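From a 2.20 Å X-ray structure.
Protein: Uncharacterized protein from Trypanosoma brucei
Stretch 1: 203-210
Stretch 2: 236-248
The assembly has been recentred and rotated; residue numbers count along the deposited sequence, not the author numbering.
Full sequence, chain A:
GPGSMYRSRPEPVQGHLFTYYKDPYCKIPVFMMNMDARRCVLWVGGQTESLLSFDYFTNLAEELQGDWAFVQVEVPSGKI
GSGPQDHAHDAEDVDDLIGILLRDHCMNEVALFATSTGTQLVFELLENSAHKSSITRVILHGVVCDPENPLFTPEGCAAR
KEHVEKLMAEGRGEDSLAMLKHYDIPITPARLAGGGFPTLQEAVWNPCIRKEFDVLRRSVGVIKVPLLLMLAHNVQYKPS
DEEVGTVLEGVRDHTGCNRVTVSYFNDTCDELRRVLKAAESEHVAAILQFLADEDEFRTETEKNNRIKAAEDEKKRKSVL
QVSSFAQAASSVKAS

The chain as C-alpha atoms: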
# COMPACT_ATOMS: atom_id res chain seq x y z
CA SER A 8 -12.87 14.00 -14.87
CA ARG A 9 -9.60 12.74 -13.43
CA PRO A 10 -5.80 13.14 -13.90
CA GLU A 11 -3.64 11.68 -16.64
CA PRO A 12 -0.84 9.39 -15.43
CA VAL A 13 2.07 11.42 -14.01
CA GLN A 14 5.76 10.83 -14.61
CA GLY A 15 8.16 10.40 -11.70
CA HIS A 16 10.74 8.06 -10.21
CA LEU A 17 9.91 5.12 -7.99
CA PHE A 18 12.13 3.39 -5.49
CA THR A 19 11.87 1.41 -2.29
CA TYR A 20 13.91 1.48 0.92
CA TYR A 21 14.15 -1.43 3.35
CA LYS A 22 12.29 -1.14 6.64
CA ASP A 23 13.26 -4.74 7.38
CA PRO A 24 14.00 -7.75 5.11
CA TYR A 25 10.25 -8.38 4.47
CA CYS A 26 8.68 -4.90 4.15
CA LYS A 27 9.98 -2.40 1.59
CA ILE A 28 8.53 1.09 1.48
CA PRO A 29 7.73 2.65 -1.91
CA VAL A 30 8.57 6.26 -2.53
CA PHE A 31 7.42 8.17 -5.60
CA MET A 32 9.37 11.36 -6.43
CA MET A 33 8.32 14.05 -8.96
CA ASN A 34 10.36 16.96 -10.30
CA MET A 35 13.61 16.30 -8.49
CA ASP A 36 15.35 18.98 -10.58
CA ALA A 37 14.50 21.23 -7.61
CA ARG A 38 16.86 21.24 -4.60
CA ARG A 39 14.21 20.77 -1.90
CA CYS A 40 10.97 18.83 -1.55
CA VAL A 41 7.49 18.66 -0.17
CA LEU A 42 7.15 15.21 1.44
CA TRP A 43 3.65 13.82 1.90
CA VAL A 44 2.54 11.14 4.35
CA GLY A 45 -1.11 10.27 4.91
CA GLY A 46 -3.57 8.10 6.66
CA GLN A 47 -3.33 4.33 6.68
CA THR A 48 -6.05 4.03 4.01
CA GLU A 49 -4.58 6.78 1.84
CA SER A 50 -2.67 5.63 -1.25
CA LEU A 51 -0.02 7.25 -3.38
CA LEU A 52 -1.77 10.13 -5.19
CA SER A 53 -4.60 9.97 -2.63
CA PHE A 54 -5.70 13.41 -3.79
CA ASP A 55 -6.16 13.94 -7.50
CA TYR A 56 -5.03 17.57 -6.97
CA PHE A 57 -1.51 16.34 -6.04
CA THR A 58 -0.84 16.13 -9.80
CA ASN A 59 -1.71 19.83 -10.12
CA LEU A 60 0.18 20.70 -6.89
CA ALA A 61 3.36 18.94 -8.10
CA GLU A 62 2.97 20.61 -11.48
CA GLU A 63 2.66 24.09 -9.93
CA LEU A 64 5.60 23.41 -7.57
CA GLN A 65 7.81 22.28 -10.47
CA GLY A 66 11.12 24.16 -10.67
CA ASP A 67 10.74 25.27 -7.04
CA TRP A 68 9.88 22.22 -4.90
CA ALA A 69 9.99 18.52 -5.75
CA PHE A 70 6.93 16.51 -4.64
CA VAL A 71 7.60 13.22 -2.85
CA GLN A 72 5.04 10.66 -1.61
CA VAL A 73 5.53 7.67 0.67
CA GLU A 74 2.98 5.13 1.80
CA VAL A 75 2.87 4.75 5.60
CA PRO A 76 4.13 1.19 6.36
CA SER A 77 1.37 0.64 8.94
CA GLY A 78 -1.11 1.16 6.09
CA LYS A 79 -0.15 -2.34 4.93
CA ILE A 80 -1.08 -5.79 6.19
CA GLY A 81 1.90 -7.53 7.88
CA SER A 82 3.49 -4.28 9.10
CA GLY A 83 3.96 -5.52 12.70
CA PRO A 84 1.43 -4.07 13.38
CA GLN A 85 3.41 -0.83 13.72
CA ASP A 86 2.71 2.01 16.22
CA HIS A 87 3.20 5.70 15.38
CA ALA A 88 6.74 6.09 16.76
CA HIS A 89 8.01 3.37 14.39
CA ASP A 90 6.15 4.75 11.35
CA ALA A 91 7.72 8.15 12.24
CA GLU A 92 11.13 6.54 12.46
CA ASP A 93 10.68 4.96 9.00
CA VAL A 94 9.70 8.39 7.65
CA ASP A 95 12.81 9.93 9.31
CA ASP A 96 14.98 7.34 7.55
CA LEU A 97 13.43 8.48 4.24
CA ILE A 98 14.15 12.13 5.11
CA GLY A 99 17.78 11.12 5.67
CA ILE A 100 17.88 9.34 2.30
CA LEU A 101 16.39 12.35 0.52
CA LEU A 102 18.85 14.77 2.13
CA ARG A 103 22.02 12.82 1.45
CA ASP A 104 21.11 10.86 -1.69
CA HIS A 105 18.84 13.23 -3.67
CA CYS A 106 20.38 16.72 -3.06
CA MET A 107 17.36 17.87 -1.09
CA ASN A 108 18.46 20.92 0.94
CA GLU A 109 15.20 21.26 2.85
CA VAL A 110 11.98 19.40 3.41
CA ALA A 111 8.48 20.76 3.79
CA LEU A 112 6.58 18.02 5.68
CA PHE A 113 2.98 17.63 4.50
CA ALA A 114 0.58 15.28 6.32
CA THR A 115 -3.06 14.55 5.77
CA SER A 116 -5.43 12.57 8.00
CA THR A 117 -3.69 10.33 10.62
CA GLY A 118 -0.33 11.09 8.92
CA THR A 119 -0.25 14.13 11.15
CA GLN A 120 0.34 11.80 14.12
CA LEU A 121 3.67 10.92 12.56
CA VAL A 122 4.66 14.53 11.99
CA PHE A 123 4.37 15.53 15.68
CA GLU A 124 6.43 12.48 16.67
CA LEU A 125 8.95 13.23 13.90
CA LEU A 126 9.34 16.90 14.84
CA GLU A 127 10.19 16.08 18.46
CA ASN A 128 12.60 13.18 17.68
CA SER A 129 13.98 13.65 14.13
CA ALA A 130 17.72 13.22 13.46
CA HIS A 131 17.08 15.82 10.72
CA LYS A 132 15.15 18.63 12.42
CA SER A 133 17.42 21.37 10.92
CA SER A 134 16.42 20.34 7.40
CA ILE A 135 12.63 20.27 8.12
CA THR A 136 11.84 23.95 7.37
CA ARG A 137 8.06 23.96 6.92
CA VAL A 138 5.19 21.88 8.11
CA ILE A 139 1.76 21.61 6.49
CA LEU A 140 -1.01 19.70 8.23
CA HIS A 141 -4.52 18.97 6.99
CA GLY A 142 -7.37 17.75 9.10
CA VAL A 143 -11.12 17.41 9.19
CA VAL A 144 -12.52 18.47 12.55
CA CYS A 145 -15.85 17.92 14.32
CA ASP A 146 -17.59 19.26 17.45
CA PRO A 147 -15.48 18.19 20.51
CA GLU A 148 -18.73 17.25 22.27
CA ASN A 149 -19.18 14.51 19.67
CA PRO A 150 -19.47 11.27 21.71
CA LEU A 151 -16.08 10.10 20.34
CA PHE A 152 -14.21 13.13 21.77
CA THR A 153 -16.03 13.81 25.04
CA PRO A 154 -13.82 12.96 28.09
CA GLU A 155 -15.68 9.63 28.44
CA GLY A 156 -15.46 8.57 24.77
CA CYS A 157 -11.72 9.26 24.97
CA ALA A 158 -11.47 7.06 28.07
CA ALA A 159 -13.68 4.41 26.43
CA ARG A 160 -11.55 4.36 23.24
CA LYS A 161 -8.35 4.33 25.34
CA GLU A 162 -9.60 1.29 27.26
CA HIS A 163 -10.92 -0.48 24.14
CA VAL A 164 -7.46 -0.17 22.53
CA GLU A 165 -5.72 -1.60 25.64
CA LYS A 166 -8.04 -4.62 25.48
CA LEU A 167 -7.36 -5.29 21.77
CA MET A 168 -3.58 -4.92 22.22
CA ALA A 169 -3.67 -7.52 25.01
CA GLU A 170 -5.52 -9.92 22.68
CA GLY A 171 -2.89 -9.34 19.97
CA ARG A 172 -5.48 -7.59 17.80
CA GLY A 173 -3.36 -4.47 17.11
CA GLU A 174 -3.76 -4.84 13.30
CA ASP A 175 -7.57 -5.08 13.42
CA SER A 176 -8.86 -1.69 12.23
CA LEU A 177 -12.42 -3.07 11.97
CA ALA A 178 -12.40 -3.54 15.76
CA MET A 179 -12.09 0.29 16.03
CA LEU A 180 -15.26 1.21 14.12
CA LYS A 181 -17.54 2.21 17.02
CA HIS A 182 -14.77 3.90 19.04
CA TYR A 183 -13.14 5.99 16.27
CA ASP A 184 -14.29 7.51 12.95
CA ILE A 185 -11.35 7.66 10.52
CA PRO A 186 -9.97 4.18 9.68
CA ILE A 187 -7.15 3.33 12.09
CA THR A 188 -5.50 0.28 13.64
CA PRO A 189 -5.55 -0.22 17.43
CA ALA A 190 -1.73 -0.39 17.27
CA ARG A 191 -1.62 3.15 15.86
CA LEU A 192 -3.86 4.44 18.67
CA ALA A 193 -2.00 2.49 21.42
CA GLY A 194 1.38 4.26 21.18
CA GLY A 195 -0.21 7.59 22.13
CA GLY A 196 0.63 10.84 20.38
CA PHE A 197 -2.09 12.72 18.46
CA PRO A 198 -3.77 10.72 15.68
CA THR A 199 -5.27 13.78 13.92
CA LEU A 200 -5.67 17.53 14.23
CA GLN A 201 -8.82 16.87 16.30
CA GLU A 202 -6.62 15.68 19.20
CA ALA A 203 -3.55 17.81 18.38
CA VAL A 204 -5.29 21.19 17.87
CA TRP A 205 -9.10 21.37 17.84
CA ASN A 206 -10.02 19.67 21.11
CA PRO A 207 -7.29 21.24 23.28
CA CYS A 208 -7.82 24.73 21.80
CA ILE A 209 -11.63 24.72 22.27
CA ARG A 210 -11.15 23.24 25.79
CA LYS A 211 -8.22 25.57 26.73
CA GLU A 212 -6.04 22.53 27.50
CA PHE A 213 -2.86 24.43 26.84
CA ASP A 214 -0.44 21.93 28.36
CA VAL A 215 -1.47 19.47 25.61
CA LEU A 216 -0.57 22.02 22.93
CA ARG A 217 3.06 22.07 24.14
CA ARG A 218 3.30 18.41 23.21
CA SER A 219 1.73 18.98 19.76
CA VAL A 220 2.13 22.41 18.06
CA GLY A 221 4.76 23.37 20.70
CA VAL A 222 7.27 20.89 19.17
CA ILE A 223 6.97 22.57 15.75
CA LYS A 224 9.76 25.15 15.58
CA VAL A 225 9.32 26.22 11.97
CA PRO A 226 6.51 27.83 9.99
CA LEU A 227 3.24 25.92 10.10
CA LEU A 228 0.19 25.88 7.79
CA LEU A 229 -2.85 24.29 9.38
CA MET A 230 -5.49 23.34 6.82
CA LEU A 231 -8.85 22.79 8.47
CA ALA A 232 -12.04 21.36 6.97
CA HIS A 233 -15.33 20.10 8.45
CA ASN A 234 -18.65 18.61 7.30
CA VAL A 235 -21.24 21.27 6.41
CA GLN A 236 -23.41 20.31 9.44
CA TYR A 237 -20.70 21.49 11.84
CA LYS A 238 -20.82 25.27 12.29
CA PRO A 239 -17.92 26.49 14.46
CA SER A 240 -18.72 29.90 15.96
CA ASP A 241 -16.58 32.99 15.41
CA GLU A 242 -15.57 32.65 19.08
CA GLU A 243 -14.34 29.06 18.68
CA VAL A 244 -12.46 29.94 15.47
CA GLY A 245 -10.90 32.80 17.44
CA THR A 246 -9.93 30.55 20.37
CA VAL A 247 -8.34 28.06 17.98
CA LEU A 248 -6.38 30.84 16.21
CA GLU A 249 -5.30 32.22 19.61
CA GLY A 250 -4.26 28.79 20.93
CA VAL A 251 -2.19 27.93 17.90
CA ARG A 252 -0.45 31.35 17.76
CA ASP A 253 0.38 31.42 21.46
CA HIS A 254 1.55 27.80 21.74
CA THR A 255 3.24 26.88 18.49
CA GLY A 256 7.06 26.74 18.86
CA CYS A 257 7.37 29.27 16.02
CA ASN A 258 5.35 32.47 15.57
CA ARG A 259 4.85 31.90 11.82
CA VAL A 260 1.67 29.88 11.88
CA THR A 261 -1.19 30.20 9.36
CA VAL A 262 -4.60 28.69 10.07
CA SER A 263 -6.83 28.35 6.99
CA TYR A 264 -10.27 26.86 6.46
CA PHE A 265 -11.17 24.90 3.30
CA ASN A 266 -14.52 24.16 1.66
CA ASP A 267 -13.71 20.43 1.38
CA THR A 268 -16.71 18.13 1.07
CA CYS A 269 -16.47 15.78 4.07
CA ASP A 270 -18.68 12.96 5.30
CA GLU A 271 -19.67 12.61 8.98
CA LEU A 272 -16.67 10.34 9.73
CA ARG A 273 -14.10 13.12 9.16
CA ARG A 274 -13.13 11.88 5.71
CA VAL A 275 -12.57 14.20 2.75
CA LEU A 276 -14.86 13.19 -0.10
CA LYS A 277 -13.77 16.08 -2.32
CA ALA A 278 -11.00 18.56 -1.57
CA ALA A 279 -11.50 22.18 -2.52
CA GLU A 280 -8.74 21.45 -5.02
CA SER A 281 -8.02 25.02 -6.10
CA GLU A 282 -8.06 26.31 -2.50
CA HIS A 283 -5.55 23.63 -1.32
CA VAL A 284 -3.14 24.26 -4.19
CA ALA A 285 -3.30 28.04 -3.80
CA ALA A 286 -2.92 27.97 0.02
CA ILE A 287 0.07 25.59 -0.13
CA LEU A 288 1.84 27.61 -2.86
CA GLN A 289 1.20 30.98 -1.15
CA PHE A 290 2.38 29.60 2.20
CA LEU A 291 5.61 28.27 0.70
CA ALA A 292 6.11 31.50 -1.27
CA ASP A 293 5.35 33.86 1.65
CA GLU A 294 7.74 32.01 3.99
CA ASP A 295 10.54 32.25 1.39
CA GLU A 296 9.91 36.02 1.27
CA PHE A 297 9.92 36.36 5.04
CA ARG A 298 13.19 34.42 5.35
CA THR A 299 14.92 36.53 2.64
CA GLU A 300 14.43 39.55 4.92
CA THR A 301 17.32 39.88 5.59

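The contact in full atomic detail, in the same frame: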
# COMPACT_ATOMS: atom_id res chain seq x y z
N ALA A 203 -4.73 16.95 18.32
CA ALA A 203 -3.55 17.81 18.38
C ALA A 203 -3.89 19.30 18.54
O ALA A 203 -3.16 20.03 19.20
CB ALA A 203 -2.69 17.60 17.16
N VAL A 204 -4.99 19.76 17.92
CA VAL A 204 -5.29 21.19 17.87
C VAL A 204 -6.73 21.55 18.30
O VAL A 204 -6.92 22.37 19.19
CB VAL A 204 -5.02 21.74 16.44
CG1 VAL A 204 -5.54 23.16 16.27
CG2 VAL A 204 -3.53 21.69 16.12
N TRP A 205 -7.72 20.92 17.70
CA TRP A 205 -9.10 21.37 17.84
C TRP A 205 -9.61 21.21 19.26
O TRP A 205 -10.01 22.19 19.91
CB TRP A 205 -10.01 20.61 16.87
CG TRP A 205 -11.28 21.33 16.57
CD1 TRP A 205 -12.52 20.99 16.97
CD2 TRP A 205 -11.41 22.54 15.80
NE1 TRP A 205 -13.43 21.90 16.51
CE2 TRP A 205 -12.78 22.87 15.79
CE3 TRP A 205 -10.51 23.37 15.13
CZ2 TRP A 205 -13.28 23.99 15.12
CZ3 TRP A 205 -10.99 24.49 14.46
CH2 TRP A 205 -12.37 24.79 14.45
N ASN A 206 -9.59 19.97 19.74
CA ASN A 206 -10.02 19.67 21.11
C ASN A 206 -9.30 20.50 22.18
O ASN A 206 -9.97 21.20 22.94
CB ASN A 206 -9.90 18.16 21.38
CG ASN A 206 -10.99 17.35 20.68
OD1 ASN A 206 -11.93 17.92 20.10
ND2 ASN A 206 -10.89 16.03 20.76
N PRO A 207 -7.96 20.44 22.24
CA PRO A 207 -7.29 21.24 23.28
C PRO A 207 -7.49 22.75 23.17
O PRO A 207 -7.53 23.43 24.20
CB PRO A 207 -5.82 20.86 23.13
CG PRO A 207 -5.70 20.23 21.77
CD PRO A 207 -7.00 19.65 21.46
N CYS A 208 -7.62 23.29 21.96
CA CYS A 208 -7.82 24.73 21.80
C CYS A 208 -9.21 25.14 22.27
O CYS A 208 -9.34 26.10 23.01
CB CYS A 208 -7.64 25.18 20.35
SG CYS A 208 -5.95 25.44 19.82
N ILE A 209 -10.25 24.43 21.83
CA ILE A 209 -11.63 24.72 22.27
C ILE A 209 -11.79 24.52 23.79
O ILE A 209 -12.55 25.25 24.45
CB ILE A 209 -12.67 23.82 21.53
CG1 ILE A 209 -12.59 24.00 19.99
CG2 ILE A 209 -14.11 24.09 22.03
CD1 ILE A 209 -12.70 25.44 19.51
N ARG A 210 -11.09 23.53 24.35
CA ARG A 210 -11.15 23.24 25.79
C ARG A 210 -10.06 23.92 26.65
O ARG A 210 -9.91 23.60 27.83
CB ARG A 210 -11.09 21.73 26.00
CG ARG A 210 -12.40 21.05 25.76
CD ARG A 210 -12.19 19.59 25.47
NE ARG A 210 -13.47 18.89 25.38
CZ ARG A 210 -13.70 17.81 24.65
NH1 ARG A 210 -12.75 17.27 23.90
NH2 ARG A 210 -14.92 17.27 24.66
N GLN A 236 -22.49 20.31 8.30
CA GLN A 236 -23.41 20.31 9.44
C GLN A 236 -22.76 20.90 10.69
O GLN A 236 -23.44 21.32 11.60
CB GLN A 236 -23.87 18.88 9.75
N TYR A 237 -21.43 20.91 10.72
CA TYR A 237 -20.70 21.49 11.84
C TYR A 237 -20.42 22.98 11.57
O TYR A 237 -19.82 23.34 10.57
CB TYR A 237 -19.42 20.71 12.12
CG TYR A 237 -18.63 21.25 13.27
CD1 TYR A 237 -19.26 21.61 14.46
CD2 TYR A 237 -17.24 21.39 13.18
CE1 TYR A 237 -18.53 22.11 15.53
CE2 TYR A 237 -16.51 21.89 14.24
CZ TYR A 237 -17.16 22.25 15.40
OH TYR A 237 -16.43 22.73 16.43
N LYS A 238 -20.91 23.83 12.46
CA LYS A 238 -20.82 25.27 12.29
C LYS A 238 -20.05 25.86 13.47
O LYS A 238 -20.64 26.28 14.46
CB LYS A 238 -22.22 25.88 12.22
CG LYS A 238 -23.09 25.38 11.06
N PRO A 239 -18.70 25.88 13.37
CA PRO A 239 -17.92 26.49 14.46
C PRO A 239 -18.16 28.00 14.52
O PRO A 239 -18.07 28.68 13.50
CB PRO A 239 -16.47 26.18 14.08
CG PRO A 239 -16.49 25.83 12.64
CD PRO A 239 -17.86 25.33 12.30
N SER A 240 -18.49 28.48 15.72
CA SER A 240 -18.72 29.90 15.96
C SER A 240 -17.48 30.74 15.72
O SER A 240 -16.36 30.22 15.67
CB SER A 240 -19.20 30.11 17.40
OG SER A 240 -18.34 29.46 18.32
N ASP A 241 -17.69 32.04 15.57
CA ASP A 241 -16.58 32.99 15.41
C ASP A 241 -15.64 32.92 16.62
O ASP A 241 -14.41 33.00 16.48
CB ASP A 241 -17.10 34.42 15.25
CG ASP A 241 -17.98 34.60 14.02
OD1 ASP A 241 -17.86 33.77 13.09
OD2 ASP A 241 -18.77 35.57 13.98
N GLU A 242 -16.26 32.76 17.79
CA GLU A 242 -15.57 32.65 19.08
C GLU A 242 -14.63 31.45 19.11
O GLU A 242 -13.46 31.59 19.46
CB GLU A 242 -16.61 32.55 20.21
CG GLU A 242 -16.05 32.59 21.64
CD GLU A 242 -17.13 32.33 22.69
OE1 GLU A 242 -17.26 31.17 23.13
OE2 GLU A 242 -17.84 33.29 23.08
N GLU A 243 -15.14 30.29 18.72
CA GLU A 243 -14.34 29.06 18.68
C GLU A 243 -13.23 29.12 17.64
O GLU A 243 -12.15 28.59 17.87
CB GLU A 243 -15.23 27.84 18.42
CG GLU A 243 -16.22 27.56 19.56
CD GLU A 243 -17.38 26.64 19.15
OE1 GLU A 243 -17.91 26.80 18.02
OE2 GLU A 243 -17.76 25.77 19.97
N VAL A 244 -13.49 29.75 16.50
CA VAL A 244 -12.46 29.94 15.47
C VAL A 244 -11.36 30.84 16.06
O VAL A 244 -10.17 30.58 15.91
CB VAL A 244 -13.06 30.52 14.15
CG1 VAL A 244 -11.99 31.01 13.20
CG2 VAL A 244 -13.96 29.49 13.47
N GLY A 245 -11.80 31.89 16.75
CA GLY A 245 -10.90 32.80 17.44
C GLY A 245 -10.04 32.14 18.51
O GLY A 245 -8.86 32.44 18.62
N THR A 246 -10.65 31.26 19.31
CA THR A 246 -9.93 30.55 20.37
C THR A 246 -8.91 29.59 19.79
O THR A 246 -7.82 29.41 20.36
CB THR A 246 -10.90 29.75 21.29
OG1 THR A 246 -11.82 30.65 21.93
CG2 THR A 246 -10.15 28.98 22.36
N VAL A 247 -9.26 28.95 18.67
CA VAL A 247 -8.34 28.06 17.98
C VAL A 247 -7.15 28.85 17.40
O VAL A 247 -5.99 28.45 17.56
CB VAL A 247 -9.05 27.23 16.88
CG1 VAL A 247 -8.05 26.53 15.99
CG2 VAL A 247 -10.05 26.21 17.53
N LEU A 248 -7.44 29.98 16.75
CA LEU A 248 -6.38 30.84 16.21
C LEU A 248 -5.45 31.34 17.34
O LEU A 248 -4.22 31.29 17.22
CB LEU A 248 -7.00 32.03 15.47
CG LEU A 248 -6.02 32.97 14.75
CD1 LEU A 248 -5.16 32.21 13.74
CD2 LEU A 248 -6.78 34.13 14.07

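Two helical segments of one chain pack across each other: helix 203-209, which begins earlier in the chain, and helix 241-248, which continues beyond the stretch. Their N-to-C directions diverge by 110° and their axes approach to 8.7 Å, so contact is concentrated near one crossing point, where the CA atoms of Cys 208 and Val 247 lie 5.1 Å apart. Together the stretches bury 442 Å². The first helix has a wider pi-type turn at 203-205 and a kink at Pro 207, whose ring nitrogen carries no hydrogen to bond to the preceding turn.

Stretch 2 begins as a loop, extended from Tyr 237 to Ser 240. Gln 236, modelled only to CB, stays out of reach, but Tyr 237 points toward the first helix and makes the one hydrogen bond between the stretches: Trp 205 NE1 donates to Tyr 237 OH at 3.1 Å. The bond lies near the plane of both rings; they meet rim to rim, planes at 79°, and neither covers the other's face. Lys 238, modelled only to CG, is exposed and out of reach of the first helix. Pro 239 adds an apolar contact at the indole edge, its CB 4.0 Å from Trp 205 CZ2.

Ser 240 caps the second helix. Its OG accepts a weak hydrogen bond from Glu 243 N (3.3 Å), while Glu 243 OE1 accepts from both Ser 240 N (2.9 Å) and Ser 240 OG (2.7 Å). This reciprocal arrangement ties the first turn together and engages Glu 243 OE1 within its own stretch. Asp 241 and Glu 242 are exposed and make no contact. What Glu 243 offers across the contact is its aliphatic base and backbone: Ile 209 CD1 lies 3.7 Å from Glu 243 CB and 3.6 Å from Glu 243 O. Val 244 points away.

About one turn after Glu 243, Thr 246 points toward the first helix. Its OG1 donates to Glu 242 O (3.1 Å) within its own helix, and its methyl packs tightly on the other backbone, with CG2 3.1 Å from Cys 208 O.

Val 247 is the centre of the packing, a knob in a hole formed by Val 204, Trp 205, Cys 208 and Ile 209. Its CG2 sits over the face of the indole, 4.0 Å from the centroid of the Trp 205 six-membered ring and 24° off the normal, a CH-pi contact. The same methyl meets Ile 209 CD1 at 3.4 Å and Cys 208 CB at 3.8 Å, while Val 247 CG1 reaches Val 204 CG1 at 4.2 Å. Leu 248 points away, leaving the contact behind.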